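Local coordinates for protein pectate lyase (Paenibacillus sp. 0602, PDB 5GT5) that cleaves polygalacturonate and partly methylated pectins within the chain by eliminative lysis, probably with calcium as cofactor, at residues A[82-86]-A[203-207]; A[234-239]-A[300-304]. The protein carries 1 engineered substitution. One frame throughout, in Å; residues are numbered along the deposited sequence.

Contact 1. Residues A[82-86]-A[203-207]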
loop_
_atom_site.group_PDB
_atom_site.type_symbol
_atom_site.label_atom_id
_atom_site.label_comp_id
_atom_site.label_asym_id
_atom_site.label_seq_id
_atom_site.Cartn_x
_atom_site.Cartn_y
_atom_site.Cartn_z
ATOM N N THR A 82 23.649 27.174 -16.748
ATOM C CA THR A 82 23.776 28.609 -16.408
ATOM C C THR A 82 24.335 28.953 -15.032
ATOM O O THR A 82 25.009 29.964 -14.888
ATOM C CB THR A 82 22.413 29.347 -16.519
ATOM O OG1 THR A 82 21.468 28.638 -15.687
ATOM C CG2 THR A 82 21.911 29.414 -17.981
ATOM N N HIS A 83 24.075 28.149 -14.004
ATOM C CA HIS A 83 24.548 28.550 -12.681
ATOM C C HIS A 83 26.049 28.296 -12.559
ATOM O O HIS A 83 26.489 27.164 -12.788
ATOM C CB HIS A 83 23.805 27.853 -11.534
ATOM C CG HIS A 83 23.919 28.578 -10.233
ATOM N ND1 HIS A 83 25.119 28.714 -9.551
ATOM C CD2 HIS A 83 22.993 29.251 -9.515
ATOM C CE1 HIS A 83 24.911 29.432 -8.460
ATOM N NE2 HIS A 83 23.631 29.780 -8.421
ATOM N N PRO A 84 26.820 29.335 -12.212
ATOM C CA PRO A 84 28.281 29.134 -12.174
ATOM C C PRO A 84 28.738 28.018 -11.218
ATOM O O PRO A 84 29.711 27.326 -11.512
ATOM C CB PRO A 84 28.807 30.503 -11.722
ATOM C CG PRO A 84 27.663 31.181 -11.037
ATOM C CD PRO A 84 26.427 30.696 -11.801
ATOM N N VAL A 85 28.032 27.821 -10.110
ATOM C CA VAL A 85 28.421 26.784 -9.161
ATOM C C VAL A 85 28.085 25.419 -9.735
ATOM O O VAL A 85 28.904 24.513 -9.701
ATOM C CB VAL A 85 27.749 26.988 -7.802
ATOM C CG1 VAL A 85 27.995 25.800 -6.885
ATOM C CG2 VAL A 85 28.250 28.282 -7.140
ATOM N N LEU A 86 26.868 25.273 -10.253
ATOM C CA LEU A 86 26.408 23.979 -10.734
ATOM C C LEU A 86 27.159 23.533 -11.977
ATOM O O LEU A 86 27.291 22.331 -12.224
ATOM C CB LEU A 86 24.884 24.000 -10.950
ATOM C CG LEU A 86 24.055 24.310 -9.706
ATOM C CD1 LEU A 86 22.565 24.226 -10.062
ATOM C CD2 LEU A 86 24.368 23.289 -8.621
ATOM N N TRP A 203 21.895 32.393 -3.295
ATOM C CA TRP A 203 22.025 31.527 -4.463
ATOM C C TRP A 203 21.561 32.181 -5.761
ATOM O O TRP A 203 22.213 32.075 -6.820
ATOM C CB TRP A 203 21.229 30.242 -4.214
ATOM C CG TRP A 203 21.405 29.181 -5.278
ATOM C CD1 TRP A 203 20.477 28.789 -6.209
ATOM C CD2 TRP A 203 22.570 28.375 -5.507
ATOM N NE1 TRP A 203 20.996 27.792 -6.999
ATOM C CE2 TRP A 203 22.286 27.533 -6.606
ATOM C CE3 TRP A 203 23.837 28.320 -4.916
ATOM C CZ2 TRP A 203 23.207 26.606 -7.106
ATOM C CZ3 TRP A 203 24.756 27.403 -5.411
ATOM C CH2 TRP A 203 24.437 26.552 -6.492
ATOM N N VAL A 204 20.415 32.854 -5.676
ATOM C CA VAL A 204 19.891 33.578 -6.822
ATOM C C VAL A 204 20.782 34.788 -7.174
ATOM O O VAL A 204 21.048 35.036 -8.343
ATOM C CB VAL A 204 18.440 34.005 -6.606
ATOM C CG1 VAL A 204 17.992 34.966 -7.717
ATOM C CG2 VAL A 204 17.538 32.789 -6.583
ATOM N N THR A 205 21.276 35.503 -6.173
ATOM C CA THR A 205 22.143 36.644 -6.466
ATOM C C THR A 205 23.440 36.214 -7.161
ATOM O O THR A 205 23.892 36.877 -8.103
ATOM C CB THR A 205 22.453 37.394 -5.182
ATOM O OG1 THR A 205 21.228 37.914 -4.658
ATOM C CG2 THR A 205 23.447 38.561 -5.445
ATOM N N ARG A 206 24.008 35.087 -6.727
ATOM C CA ARG A 206 25.181 34.557 -7.406
ATOM C C ARG A 206 24.901 34.230 -8.862
ATOM O O ARG A 206 25.706 34.527 -9.740
ATOM C CB ARG A 206 25.752 33.342 -6.694
ATOM C CG ARG A 206 26.671 33.726 -5.548
ATOM C CD ARG A 206 27.100 32.511 -4.728
ATOM N NE ARG A 206 26.107 32.268 -3.706
ATOM C CZ ARG A 206 26.008 31.142 -3.000
ATOM N NH1 ARG A 206 26.866 30.143 -3.216
ATOM N NH2 ARG A 206 25.043 31.017 -2.085
ATOM N N GLN A 207 23.723 33.670 -9.144
ATOM C CA GLN A 207 23.376 33.415 -10.537
ATOM C C GLN A 207 23.261 34.725 -11.332
ATOM O O GLN A 207 23.759 34.834 -12.455
ATOM C CB GLN A 207 22.032 32.660 -10.585
ATOM C CG GLN A 207 21.396 32.519 -11.987
ATOM C CD GLN A 207 22.172 31.559 -12.840
ATOM O OE1 GLN A 207 21.835 30.377 -12.906
ATOM N NE2 GLN A 207 23.252 32.041 -13.472
#

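Contact 2. Residues A[234-239]-A[300-304]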
loop_
_atom_site.group_PDB
_atom_site.type_symbol
_atom_site.label_atom_id
_atom_site.label_comp_id
_atom_site.label_asym_id
_atom_site.label_seq_id
_atom_site.Cartn_x
_atom_site.Cartn_y
_atom_site.Cartn_z
ATOM N N GLU A 234 18.743 44.173 -9.448
ATOM C CA GLU A 234 18.047 43.993 -8.196
ATOM C C GLU A 234 16.603 43.550 -8.426
ATOM O O GLU A 234 16.129 42.659 -7.728
ATOM C CB GLU A 234 18.112 45.279 -7.368
ATOM C CG GLU A 234 19.549 45.640 -6.936
ATOM C CD GLU A 234 20.416 46.414 -8.005
ATOM O OE1 GLU A 234 19.931 46.814 -9.114
ATOM O OE2 GLU A 234 21.620 46.645 -7.692
ATOM N N ASP A 235 15.921 44.137 -9.410
ATOM C CA ASP A 235 14.556 43.735 -9.746
ATOM C C ASP A 235 14.533 42.280 -10.123
ATOM O O ASP A 235 13.646 41.532 -9.689
ATOM C CB ASP A 235 14.032 44.524 -10.944
ATOM C CG ASP A 235 13.669 45.961 -10.622
ATOM O OD1 ASP A 235 13.403 46.333 -9.454
ATOM O OD2 ASP A 235 13.633 46.736 -11.605
ATOM N N ILE A 236 15.484 41.868 -10.957
ATOM C CA ILE A 236 15.488 40.472 -11.428
ATOM C C ILE A 236 15.791 39.494 -10.291
ATOM O O ILE A 236 15.158 38.447 -10.187
ATOM C CB ILE A 236 16.392 40.308 -12.655
ATOM C CG1 ILE A 236 15.844 41.179 -13.815
ATOM C CG2 ILE A 236 16.596 38.822 -13.042
ATOM C CD1 ILE A 236 16.804 41.235 -14.994
ATOM N N ILE A 237 16.694 39.853 -9.393
ATOM C CA ILE A 237 16.912 39.014 -8.225
ATOM C C ILE A 237 15.624 38.906 -7.382
ATOM O O ILE A 237 15.245 37.800 -6.961
ATOM C CB ILE A 237 18.055 39.606 -7.396
ATOM C CG1 ILE A 237 19.380 39.372 -8.118
ATOM C CG2 ILE A 237 18.089 39.024 -5.988
ATOM C CD1 ILE A 237 20.496 40.255 -7.559
ATOM N N ALA A 238 14.926 40.013 -7.159
ATOM C CA ALA A 238 13.706 39.968 -6.345
ATOM C C ALA A 238 12.604 39.136 -6.988
ATOM O O ALA A 238 11.926 38.366 -6.300
ATOM C CB ALA A 238 13.184 41.401 -6.090
ATOM N N ILE A 239 12.423 39.293 -8.301
ATOM C CA ILE A 239 11.364 38.574 -9.008
ATOM C C ILE A 239 11.710 37.071 -9.105
ATOM O O ILE A 239 10.833 36.196 -9.035
ATOM C CB ILE A 239 11.080 39.210 -10.399
ATOM C CG1 ILE A 239 10.534 40.642 -10.223
ATOM C CG2 ILE A 239 10.172 38.299 -11.239
ATOM C CD1 ILE A 239 10.790 41.539 -11.405
ATOM N N ALA A 300 7.379 41.786 -5.098
ATOM C CA ALA A 300 8.221 41.743 -6.298
ATOM C C ALA A 300 7.408 42.066 -7.538
ATOM O O ALA A 300 7.919 42.687 -8.472
ATOM C CB ALA A 300 8.912 40.368 -6.418
ATOM N N GLN A 301 6.139 41.654 -7.552
ATOM C CA GLN A 301 5.266 41.941 -8.681
ATOM C C GLN A 301 5.143 43.442 -8.946
ATOM O O GLN A 301 4.987 43.834 -10.102
ATOM C CB GLN A 301 3.875 41.329 -8.430
ATOM C CG GLN A 301 2.793 41.719 -9.454
ATOM C CD GLN A 301 2.975 41.090 -10.816
ATOM O OE1 GLN A 301 2.486 39.982 -11.072
ATOM N NE2 GLN A 301 3.613 41.819 -11.730
ATOM N N THR A 302 5.248 44.262 -7.898
ATOM C CA THR A 302 5.107 45.726 -8.062
ATOM C C THR A 302 6.225 46.311 -8.923
ATOM O O THR A 302 6.091 47.435 -9.432
ATOM C CB THR A 302 5.070 46.485 -6.719
ATOM O OG1 THR A 302 6.365 46.450 -6.089
ATOM C CG2 THR A 302 3.958 45.932 -5.798
ATOM N N ARG A 303 7.324 45.567 -9.086
ATOM C CA ARG A 303 8.447 46.012 -9.914
ATOM C C ARG A 303 8.183 45.836 -11.392
ATOM O O ARG A 303 8.947 46.364 -12.216
ATOM C CB ARG A 303 9.745 45.264 -9.511
ATOM C CG ARG A 303 10.135 45.397 -8.038
ATOM C CD ARG A 303 11.230 44.388 -7.718
ATOM N NE ARG A 303 11.637 44.424 -6.314
ATOM C CZ ARG A 303 12.776 44.976 -5.877
ATOM N NH1 ARG A 303 13.626 45.538 -6.723
ATOM N NH2 ARG A 303 13.062 44.924 -4.588
ATOM N N ILE A 304 7.118 45.117 -11.762
ATOM C CA ILE A 304 6.810 44.946 -13.176
ATOM C C ILE A 304 5.530 45.700 -13.504
ATOM O O ILE A 304 4.455 45.279 -13.126
ATOM C CB ILE A 304 6.641 43.463 -13.603
ATOM C CG1 ILE A 304 7.830 42.615 -13.154
ATOM C CG2 ILE A 304 6.485 43.366 -15.126
ATOM C CD1 ILE A 304 7.640 41.078 -13.404
HETATM O O HOH W 1 11.129 48.044 -11.812
#

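Contact 1. Residues A[82-86]-A[203-207]
His83 lies flat against the indole of Trp203, an offset stack that joins the N-terminus of helix 84-89 to helix 203-212 among the excursions of a pectate lyase parallel beta-helix. The imidazole sits over the six-membered ring with centroids 3.7 Å apart and planes tilted by only 13°. Gln207 CA lies over its opposite face, so the ring is sandwiched. Aliphatic packing continues round the indole: Leu86 brings its CG to the edge near CZ2, almost in the ring plane, while Val85 CB approaches CH2 obliquely at 3.6 Å. With CG of Trp203 anti to the backbone nitrogen (chi1 -173°), the indole is brought toward segment 82-86, where His83, Val85 and Leu86 meet it. An alanine in place of Trp203 is likely to leave the His83 face without its stacking partner, open a gap beside Val85 and Leu86, and leave the Trp136 carbonyl oxygen without the donor NE1.

Hydrogen bonding uses both imidazole nitrogens, consistent with a proton on NE2 and a lone pair on ND1. His83 is the N-cap residue of its helix, and its ND1 accepts from Val85 N, which lies in the ring plane, at 3.1 Å. On the other side NE2 donates to Trp203 O, also at 3.1 Å. That oxygen already accepts the helical bond from Gln207 N, and the two donors arrive from opposite faces of its carbonyl plane. Fixed at both nitrogens, the imidazole has little freedom to turn.

The Gln207 amide makes a further link. Its OE1 accepts from Trp138 N, whereas NE2 gives a nearly straight bond (170°) to Thr82 O at 3.1 Å, meeting that oxygen from well above the carbonyl plane.

Contact 2. Residues A[234-239]-A[300-304]
Ile239 and Ile304 meet at their outer carbons, CD1 of the first lying 3.6 Å from CG1 of the second, where helix 233-241 packs against the type I turn from Gln301 to Ile304. With CG1 anti to the carbonyl carbon (chi1 -64°), Ile239 directs CG1 to Ala300 and CD1 to Ile304; Leu231 and Phe319 also touch it.

Next to this knob the two backbones draw together, Ile239 CA and Ala300 CA being 5.2 Å apart. Ala300 CB presses into the backbone of the opposing helix, 3.6 Å from Ala238 O, and Ile239 CG1 sits 3.8 Å from Ala300 O. The small methyls of Ala238 and Ala300 are consistent with so close an approach.

Farther out Arg303 reaches back over helix 233-241. Its chain runs extended from CG to NE and drapes over Ala238, whose CB lies beneath one face of the guanidinium, 3.4 Å from NE. The methyl thus forms a bump on which the flat group rests, while the edge of the same group turns to Asp235. NH1 gives OD1 of Asp235 a hydrogen bond of 2.9 Å within a salt bridge, using the anti lone pair of that oxygen, although carboxylate and guanidinium planes stand 76° apart. The other carboxylate oxygen, OD2, takes a hydrogen from a water at 2.8 Å, and this water also donates to Arg303 O, tying the aspartate to the main chain of its partner as well as to the side chain.

The turn presents Arg303 and Ile304 together. The result, alanines in close apposition with an isoleucine pair and, beside it, a salt bridge, is helix 233-241 packed against a type I turn, both in excursions from the parallel beta-helix of family 1 polysaccharide lyases.

Overall arrangement
The two contacts follow one another along the chain, contact 1 closing before contact 2 opens, and their centres lie 18 Å apart on the same side of the molecule's centre. They are joined directly by helices 203-212 and 233-241: Thr205 OG1 packs 3.6 Å from Ile237 CG2, through side chains that take no part in either contact. Helix 84-89, helix 203-212, helix 233-241 and segment 300-304 are thus connected by packing, which ties together separate excursions from the parallel beta-helix. Contact 1 lies nearer the probable calcium site, with the Leu86 side chain about 12 Å from that of Asp174, whereas contact 2 lies away from the probable calcium-binding and catalytic residues.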